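Local coordinates for putative diguanylate cyclase (GGDEF) with PAS/PAC domain (Rhodopseudomonas palustris, PDB 3LIF), which probably makes cyclic di-GMP from two molecules of GTP, the present chain being its extracellular sensor domain of the PDC fold, at residues P214-R226 against L232-L244. Numbering follows the deposited sequence.
Sequences PFDGLTKYLAYRR and LVVTVARTEDSVL
The antiparallel hairpin of strands 219-226 and 232-239 supplies the central strand, 232-239, and its neighbour 219-226 in the second five-stranded sheet (order 2-1-5-4-3) of this PDC-fold sensor domain. Ala-223 and Val-236 face each other as a hydrogen-bonded pair: Ala-223 N gives to Val-236 O at 2.8 Å, nearly straight at 170°, and Val-236 N answers to Ala-223 O. Arg-225 pairs likewise with Val-234, and Arg-238 N gives to Tyr-221 O at 3.1 Å. Beta-branched Val-236 meets Leu-20 of helix 5-47, to which Arg-225 NE hydrogen-bonds at Ser-21 OG; Ala-223 and Val-234, on the same face, pack on neighbouring strands. On the face of Leu-222 and Ala-237, non-hydrogen-bonded pairing puts Tyr-224 CB 3.9 Å from Thr-235 CG2, while chi1 of 72° directs the ring so that its hydroxyl hydrogen-bonds Ser-204 O. Lys-220 runs its CD past Ala-237 CB at 3.9 Å, and its NZ forms a salt bridge with Asp-216 OD2 (2.9 Å) and a hydrogen bond to Gly-166 O. Shortened to an alanine, this position would probably leave the Asp-216 carboxylate without its charged mate, Gly-166 O without its donor and the methyl of Ala-237 less covered. Backbone bonds thus fix the register, while aliphatic stems pack and polar ends bind neighbouring elements.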
ATOM      1  N   PRO A 214     -11.799 -15.574  -3.686  1.00 31.80           N
ATOM      2  CA  PRO A 214     -11.047 -16.428  -2.823  1.00 32.21           C
ATOM      3  C   PRO A 214     -11.394 -16.166  -1.365  1.00 32.60           C
ATOM      4  O   PRO A 214     -10.947 -16.909  -0.488  1.00 32.64           O
ATOM      5  CB  PRO A 214      -9.599 -16.000  -3.090  1.00 31.78           C
ATOM      6  CG  PRO A 214      -9.688 -14.821  -4.011  1.00 31.05           C
ATOM      7  CD  PRO A 214     -11.065 -14.371  -4.063  1.00 31.09           C
ATOM      8  N   PHE A 215     -12.157 -15.117  -1.091  1.00 33.27           N
ATOM      9  CA  PHE A 215     -12.428 -14.782   0.307  1.00 34.01           C
ATOM     10  C   PHE A 215     -13.709 -15.395   0.788  1.00 34.79           C
ATOM     11  O   PHE A 215     -13.808 -15.747   1.934  1.00 35.55           O
ATOM     12  CB  PHE A 215     -12.453 -13.293   0.550  1.00 32.98           C
ATOM     13  CG  PHE A 215     -11.199 -12.628   0.153  1.00 33.79           C
ATOM     14  CD1 PHE A 215     -10.057 -12.778   0.926  1.00 31.62           C
ATOM     15  CD2 PHE A 215     -11.132 -11.892  -1.032  1.00 34.50           C
ATOM     16  CE1 PHE A 215      -8.870 -12.176   0.568  1.00 32.07           C
ATOM     17  CE2 PHE A 215      -9.947 -11.263  -1.416  1.00 34.20           C
ATOM     18  CZ  PHE A 215      -8.805 -11.402  -0.606  1.00 35.74           C
ATOM     19  N   ASP A 216     -14.683 -15.559  -0.083  1.00 35.63           N
ATOM     20  CA  ASP A 216     -15.943 -16.074   0.375  1.00 36.10           C
ATOM     21  C   ASP A 216     -16.493 -17.094  -0.598  1.00 36.92           C
ATOM     22  O   ASP A 216     -17.601 -17.566  -0.414  1.00 38.15           O
ATOM     23  CB  ASP A 216     -16.949 -14.930   0.575  1.00 35.15           C
ATOM     24  CG  ASP A 216     -17.227 -14.151  -0.700  1.00 36.56           C
ATOM     25  OD1 ASP A 216     -17.087 -14.711  -1.803  1.00 37.63           O
ATOM     26  OD2 ASP A 216     -17.623 -12.960  -0.624  1.00 38.40           O
ATOM     27  N   GLY A 217     -15.760 -17.426  -1.661  1.00 36.70           N
ATOM     28  CA  GLY A 217     -16.212 -18.521  -2.485  1.00 35.98           C
ATOM     29  C   GLY A 217     -17.323 -18.137  -3.425  1.00 36.30           C
ATOM     30  O   GLY A 217     -17.795 -18.952  -4.177  1.00 37.73           O
ATOM     31  N   LEU A 218     -17.753 -16.902  -3.438  1.00 35.69           N
ATOM     32  CA  LEU A 218     -18.870 -16.584  -4.295  1.00 35.75           C
ATOM     33  C   LEU A 218     -18.432 -16.266  -5.702  1.00 35.93           C
ATOM     34  O   LEU A 218     -17.296 -15.873  -5.927  1.00 35.82           O
ATOM     35  CB  LEU A 218     -19.633 -15.383  -3.755  1.00 36.11           C
ATOM     36  CG  LEU A 218     -20.344 -15.697  -2.466  1.00 36.29           C
ATOM     37  CD1 LEU A 218     -20.819 -14.415  -1.846  1.00 33.33           C
ATOM     38  CD2 LEU A 218     -21.486 -16.610  -2.848  1.00 38.32           C
ATOM     39  N   THR A 219     -19.356 -16.401  -6.644  1.00 35.61           N
ATOM     40  CA  THR A 219     -19.119 -15.995  -7.997  1.00 35.84           C
ATOM     41  C   THR A 219     -19.357 -14.506  -8.098  1.00 35.71           C
ATOM     42  O   THR A 219     -20.382 -14.036  -7.609  1.00 36.63           O
ATOM     43  CB  THR A 219     -20.135 -16.650  -8.914  1.00 35.82           C
ATOM     44  OG1 THR A 219     -19.810 -18.022  -9.065  1.00 37.39           O
ATOM     45  CG2 THR A 219     -20.105 -16.033 -10.312  1.00 37.82           C
ATOM     46  N   LYS A 220     -18.446 -13.763  -8.742  1.00 34.56           N
ATOM     47  CA  LYS A 220     -18.715 -12.370  -9.011  1.00 33.35           C
ATOM     48  C   LYS A 220     -18.015 -11.832 -10.209  1.00 33.04           C
ATOM     49  O   LYS A 220     -17.052 -12.419 -10.693  1.00 32.36           O
ATOM     50  CB  LYS A 220     -18.369 -11.498  -7.829  1.00 33.62           C
ATOM     51  CG  LYS A 220     -17.626 -12.171  -6.737  1.00 32.55           C
ATOM     52  CD  LYS A 220     -17.656 -11.295  -5.487  1.00 32.14           C
ATOM     53  CE  LYS A 220     -17.817 -12.166  -4.265  1.00 33.08           C
ATOM     54  NZ  LYS A 220     -17.366 -11.434  -3.055  1.00 34.81           N
ATOM     55  N   TYR A 221     -18.565 -10.731 -10.713  1.00 32.64           N
ATOM     56  CA  TYR A 221     -17.881  -9.905 -11.669  1.00 33.23           C
ATOM     57  C   TYR A 221     -16.867  -9.041 -10.927  1.00 31.80           C
ATOM     58  O   TYR A 221     -17.188  -8.462  -9.884  1.00 31.05           O
ATOM     59  CB  TYR A 221     -18.852  -9.002 -12.407  1.00 34.23           C
ATOM     60  CG  TYR A 221     -19.549  -9.711 -13.508  1.00 40.43           C
ATOM     61  CD1 TYR A 221     -20.691 -10.459 -13.253  1.00 44.82           C
ATOM     62  CD2 TYR A 221     -19.059  -9.672 -14.811  1.00 47.72           C
ATOM     63  CE1 TYR A 221     -21.356 -11.142 -14.251  1.00 47.74           C
ATOM     64  CE2 TYR A 221     -19.736 -10.363 -15.857  1.00 51.22           C
ATOM     65  CZ  TYR A 221     -20.890 -11.101 -15.559  1.00 50.82           C
ATOM     66  OH  TYR A 221     -21.584 -11.795 -16.558  1.00 51.30           O
ATOM     67  N   LEU A 222     -15.659  -8.969 -11.495  1.00 30.36           N
ATOM     68  CA  LEU A 222     -14.530  -8.248 -10.946  1.00 28.93           C
ATOM     69  C   LEU A 222     -13.920  -7.289 -11.973  1.00 29.41           C
ATOM     70  O   LEU A 222     -13.652  -7.619 -13.194  1.00 30.53           O
ATOM     71  CB  LEU A 222     -13.454  -9.246 -10.500  1.00 29.40           C
ATOM     72  CG  LEU A 222     -12.105  -8.722  -9.931  1.00 27.44           C
ATOM     73  CD1 LEU A 222     -11.502  -9.745  -9.023  1.00 23.66           C
ATOM     74  CD2 LEU A 222     -11.116  -8.311 -11.015  1.00 24.94           C
ATOM     75  N   ALA A 223     -13.684  -6.085 -11.500  1.00 27.84           N
ATOM     76  CA  ALA A 223     -12.971  -5.145 -12.328  1.00 27.21           C
ATOM     77  C   ALA A 223     -11.657  -4.867 -11.584  1.00 27.04           C
ATOM     78  O   ALA A 223     -11.652  -4.754 -10.340  1.00 26.26           O
ATOM     79  CB  ALA A 223     -13.770  -3.887 -12.480  1.00 26.16           C
ATOM     80  N   TYR A 224     -10.564  -4.782 -12.347  1.00 26.03           N
ATOM     81  CA  TYR A 224      -9.258  -4.477 -11.810  1.00 25.85           C
ATOM     82  C   TYR A 224      -8.560  -3.484 -12.685  1.00 25.91           C
ATOM     83  O   TYR A 224      -8.824  -3.387 -13.879  1.00 26.90           O
ATOM     84  CB  TYR A 224      -8.388  -5.711 -11.786  1.00 24.99           C
ATOM     85  CG  TYR A 224      -7.932  -6.151 -13.158  1.00 26.03           C
ATOM     86  CD1 TYR A 224      -6.802  -5.591 -13.727  1.00 26.81           C
ATOM     87  CD2 TYR A 224      -8.661  -7.136 -13.914  1.00 26.66           C
ATOM     88  CE1 TYR A 224      -6.349  -5.999 -14.984  1.00 27.56           C
ATOM     89  CE2 TYR A 224      -8.234  -7.563 -15.162  1.00 23.34           C
ATOM     90  CZ  TYR A 224      -7.066  -6.976 -15.691  1.00 28.51           C
ATOM     91  OH  TYR A 224      -6.565  -7.325 -16.913  1.00 27.81           O
ATOM     92  N   ARG A 225      -7.613  -2.795 -12.080  1.00 26.12           N
ATOM     93  CA  ARG A 225      -6.799  -1.806 -12.757  1.00 26.63           C
ATOM     94  C   ARG A 225      -5.418  -1.567 -12.083  1.00 26.18           C
ATOM     95  O   ARG A 225      -5.325  -1.312 -10.866  1.00 26.03           O
ATOM     96  CB  ARG A 225      -7.578  -0.477 -12.833  1.00 26.66           C
ATOM     97  CG  ARG A 225      -6.857   0.583 -13.633  1.00 27.47           C
ATOM     98  CD  ARG A 225      -7.577   1.874 -13.607  1.00 30.36           C
ATOM     99  NE  ARG A 225      -8.990   1.684 -13.953  1.00 37.37           N
ATOM    100  CZ  ARG A 225      -9.508   1.845 -15.181  1.00 34.94           C
ATOM    101  NH1 ARG A 225      -8.745   2.200 -16.201  1.00 31.71           N
ATOM    102  NH2 ARG A 225     -10.798   1.652 -15.381  1.00 34.27           N
ATOM    103  N   ARG A 226      -4.346  -1.652 -12.869  1.00 26.03           N
ATOM    104  CA  ARG A 226      -3.014  -1.254 -12.369  1.00 25.59           C
ATOM    105  C   ARG A 226      -3.111   0.146 -11.825  1.00 26.17           C
ATOM    106  O   ARG A 226      -3.762   0.998 -12.436  1.00 27.24           O
ATOM    107  CB  ARG A 226      -1.960  -1.256 -13.450  1.00 23.51           C
ATOM    108  CG  ARG A 226      -1.534  -2.639 -13.758  1.00 24.84           C
ATOM    109  CD  ARG A 226      -0.166  -2.662 -14.420  1.00 25.47           C
ATOM    110  NE  ARG A 226       0.136  -4.003 -14.925  1.00 23.65           N
ATOM    111  CZ  ARG A 226       0.705  -4.984 -14.214  1.00 20.09           C
ATOM    112  NH1 ARG A 226       0.917  -6.134 -14.793  1.00 19.78           N
ATOM    113  NH2 ARG A 226       1.052  -4.839 -12.949  1.00 17.69           N
ATOM    114  N   LEU A 232       1.111  -1.395  -7.777  1.00 25.04           N
ATOM    115  CA  LEU A 232      -0.067  -1.835  -7.022  1.00 24.54           C
ATOM    116  C   LEU A 232      -1.202  -2.134  -8.019  1.00 23.87           C
ATOM    117  O   LEU A 232      -1.174  -1.640  -9.135  1.00 24.38           O
ATOM    118  CB  LEU A 232      -0.483  -0.731  -6.053  1.00 24.17           C
ATOM    119  CG  LEU A 232       0.629  -0.335  -5.084  1.00 25.47           C
ATOM    120  CD1 LEU A 232       0.231   0.838  -4.189  1.00 25.13           C
ATOM    121  CD2 LEU A 232       0.995  -1.533  -4.196  1.00 23.54           C
ATOM    122  N   VAL A 233      -2.182  -2.926  -7.632  1.00 22.78           N
ATOM    123  CA  VAL A 233      -3.358  -3.145  -8.458  1.00 22.90           C
ATOM    124  C   VAL A 233      -4.565  -2.940  -7.558  1.00 23.02           C
ATOM    125  O   VAL A 233      -4.493  -3.219  -6.374  1.00 22.18           O
ATOM    126  CB  VAL A 233      -3.392  -4.590  -8.933  1.00 23.08           C
ATOM    127  CG1 VAL A 233      -4.512  -4.811  -9.959  1.00 21.51           C
ATOM    128  CG2 VAL A 233      -2.060  -4.929  -9.533  1.00 23.54           C
ATOM    129  N   VAL A 234      -5.678  -2.455  -8.079  1.00 23.80           N
ATOM    130  CA  VAL A 234      -6.867  -2.413  -7.222  1.00 25.24           C
ATOM    131  C   VAL A 234      -7.863  -3.321  -7.860  1.00 26.78           C
ATOM    132  O   VAL A 234      -7.855  -3.461  -9.100  1.00 27.12           O
ATOM    133  CB  VAL A 234      -7.492  -1.030  -7.174  1.00 25.25           C
ATOM    134  CG1 VAL A 234      -6.643  -0.104  -6.332  1.00 23.57           C
ATOM    135  CG2 VAL A 234      -7.634  -0.475  -8.605  1.00 25.30           C
ATOM    136  N   THR A 235      -8.723  -3.943  -7.057  1.00 27.61           N
ATOM    137  CA  THR A 235      -9.822  -4.716  -7.644  1.00 28.39           C
ATOM    138  C   THR A 235     -11.131  -4.357  -6.956  1.00 28.73           C
ATOM    139  O   THR A 235     -11.096  -4.101  -5.769  1.00 28.87           O
ATOM    140  CB  THR A 235      -9.592  -6.206  -7.461  1.00 28.69           C
ATOM    141  OG1 THR A 235      -9.671  -6.538  -6.062  1.00 30.35           O
ATOM    142  CG2 THR A 235      -8.217  -6.644  -8.033  1.00 28.57           C
ATOM    143  N   VAL A 236     -12.259  -4.313  -7.693  1.00 29.58           N
ATOM    144  CA  VAL A 236     -13.622  -4.189  -7.120  1.00 29.48           C
ATOM    145  C   VAL A 236     -14.420  -5.349  -7.617  1.00 30.32           C
ATOM    146  O   VAL A 236     -14.416  -5.617  -8.812  1.00 30.42           O
ATOM    147  CB  VAL A 236     -14.477  -3.066  -7.739  1.00 29.84           C
ATOM    148  CG1 VAL A 236     -15.265  -2.391  -6.676  1.00 30.78           C
ATOM    149  CG2 VAL A 236     -13.706  -2.084  -8.493  1.00 27.23           C
ATOM    150  N   ALA A 237     -15.198  -5.968  -6.742  1.00 31.86           N
ATOM    151  CA  ALA A 237     -16.051  -7.088  -7.139  1.00 33.33           C
ATOM    152  C   ALA A 237     -17.425  -7.004  -6.500  1.00 34.91           C
ATOM    153  O   ALA A 237     -17.583  -6.408  -5.438  1.00 34.41           O
ATOM    154  CB  ALA A 237     -15.415  -8.374  -6.773  1.00 32.60           C
ATOM    155  N   ARG A 238     -18.417  -7.577  -7.179  1.00 37.52           N
ATOM    156  CA  ARG A 238     -19.757  -7.795  -6.607  1.00 39.45           C
ATOM    157  C   ARG A 238     -20.386  -9.084  -7.104  1.00 40.77           C
ATOM    158  O   ARG A 238     -20.181  -9.468  -8.242  1.00 40.62           O
ATOM    159  CB  ARG A 238     -20.706  -6.589  -6.829  1.00 39.69           C
ATOM    160  CG  ARG A 238     -21.118  -6.225  -8.244  1.00 39.90           C
ATOM    161  CD  ARG A 238     -22.478  -5.408  -8.276  1.00 44.83           C
ATOM    162  NE  ARG A 238     -22.413  -3.975  -7.876  1.00 49.82           N
ATOM    163  CZ  ARG A 238     -22.400  -2.920  -8.730  1.00 52.30           C
ATOM    164  NH1 ARG A 238     -22.453  -3.072 -10.051  1.00 53.35           N
ATOM    165  NH2 ARG A 238     -22.330  -1.677  -8.284  1.00 53.45           N
ATOM    166  N   THR A 239     -21.125  -9.771  -6.236  1.00 43.35           N
ATOM    167  CA  THR A 239     -21.951 -10.889  -6.677  1.00 45.54           C
ATOM    168  C   THR A 239     -22.957 -10.317  -7.626  1.00 47.24           C
ATOM    169  O   THR A 239     -23.353  -9.170  -7.504  1.00 45.31           O
ATOM    170  CB  THR A 239     -22.684 -11.637  -5.525  1.00 45.04           C
ATOM    171  OG1 THR A 239     -23.249 -10.694  -4.635  1.00 46.68           O
ATOM    172  CG2 THR A 239     -21.735 -12.467  -4.713  1.00 45.13           C
ATOM    173  N   GLU A 240     -23.337 -11.124  -8.605  1.00 51.75           N
ATOM    174  CA  GLU A 240     -24.274 -10.679  -9.618  1.00 56.46           C
ATOM    175  C   GLU A 240     -25.699 -10.530  -9.108  1.00 59.05           C
ATOM    176  O   GLU A 240     -26.321  -9.488  -9.333  1.00 59.00           O
ATOM    177  CB  GLU A 240     -24.347 -11.650 -10.772  1.00 56.61           C
ATOM    178  CG  GLU A 240     -25.652 -11.425 -11.505  1.00 59.39           C
ATOM    179  CD  GLU A 240     -25.723 -12.163 -12.812  1.00 64.71           C
ATOM    180  OE1 GLU A 240     -24.673 -12.722 -13.242  1.00 67.65           O
ATOM    181  OE2 GLU A 240     -26.827 -12.177 -13.408  1.00 64.60           O
ATOM    182  N   ASP A 241     -26.211 -11.580  -8.450  1.00 62.57           N
ATOM    183  CA  ASP A 241     -27.639 -11.636  -8.055  1.00 66.37           C
ATOM    184  C   ASP A 241     -28.466 -12.788  -8.761  1.00 68.73           C
ATOM    185  O   ASP A 241     -28.530 -12.861 -10.002  1.00 69.04           O
ATOM    186  CB  ASP A 241     -28.326 -10.261  -8.299  1.00 66.02           C
ATOM    187  CG  ASP A 241     -27.890  -9.173  -7.306  1.00 65.65           C
ATOM    188  OD1 ASP A 241     -26.771  -9.193  -6.751  1.00 65.15           O
ATOM    189  OD2 ASP A 241     -28.697  -8.260  -7.087  1.00 66.56           O
ATOM    190  N   SER A 242     -29.114 -13.666  -7.977  1.00 71.86           N
ATOM    191  CA  SER A 242     -30.039 -14.694  -8.548  1.00 74.13           C
ATOM    192  C   SER A 242     -30.934 -15.494  -7.564  1.00 76.12           C
ATOM    193  O   SER A 242     -31.838 -14.943  -6.893  1.00 75.70           O
ATOM    194  CB  SER A 242     -29.269 -15.688  -9.429  1.00 73.76           C
ATOM    195  OG  SER A 242     -28.507 -15.020 -10.417  1.00 73.10           O
ATOM    196  N   VAL A 243     -30.664 -16.806  -7.500  1.00 78.67           N
ATOM    197  CA  VAL A 243     -31.621 -17.798  -6.947  1.00 80.76           C
ATOM    198  C   VAL A 243     -31.310 -19.219  -7.493  1.00 82.38           C
ATOM    199  O   VAL A 243     -31.666 -19.526  -8.625  1.00 82.43           O
ATOM    200  CB  VAL A 243     -33.134 -17.401  -7.260  1.00 80.53           C
ATOM    201  CG1 VAL A 243     -34.036 -18.649  -7.346  1.00 79.33           C
ATOM    202  CG2 VAL A 243     -33.663 -16.336  -6.246  1.00 79.32           C
ATOM    203  N   LEU A 244     -30.702 -20.098  -6.692  1.00 84.45           N
ATOM    204  CA  LEU A 244     -30.439 -19.900  -5.238  1.00 86.53           C
ATOM    205  C   LEU A 244     -31.642 -19.473  -4.327  1.00 87.37           C
ATOM    206  O   LEU A 244     -31.902 -18.286  -4.119  1.00 87.56           O
ATOM    207  CB  LEU A 244     -29.166 -19.052  -5.016  1.00 86.53           C
ATOM    208  CG  LEU A 244     -27.948 -19.809  -5.567  1.00 87.76           C
ATOM    209  CD1 LEU A 244     -27.481 -20.940  -4.618  1.00 87.48           C
ATOM    210  CD2 LEU A 244     -28.266 -20.368  -6.974  1.00 87.48           C
TER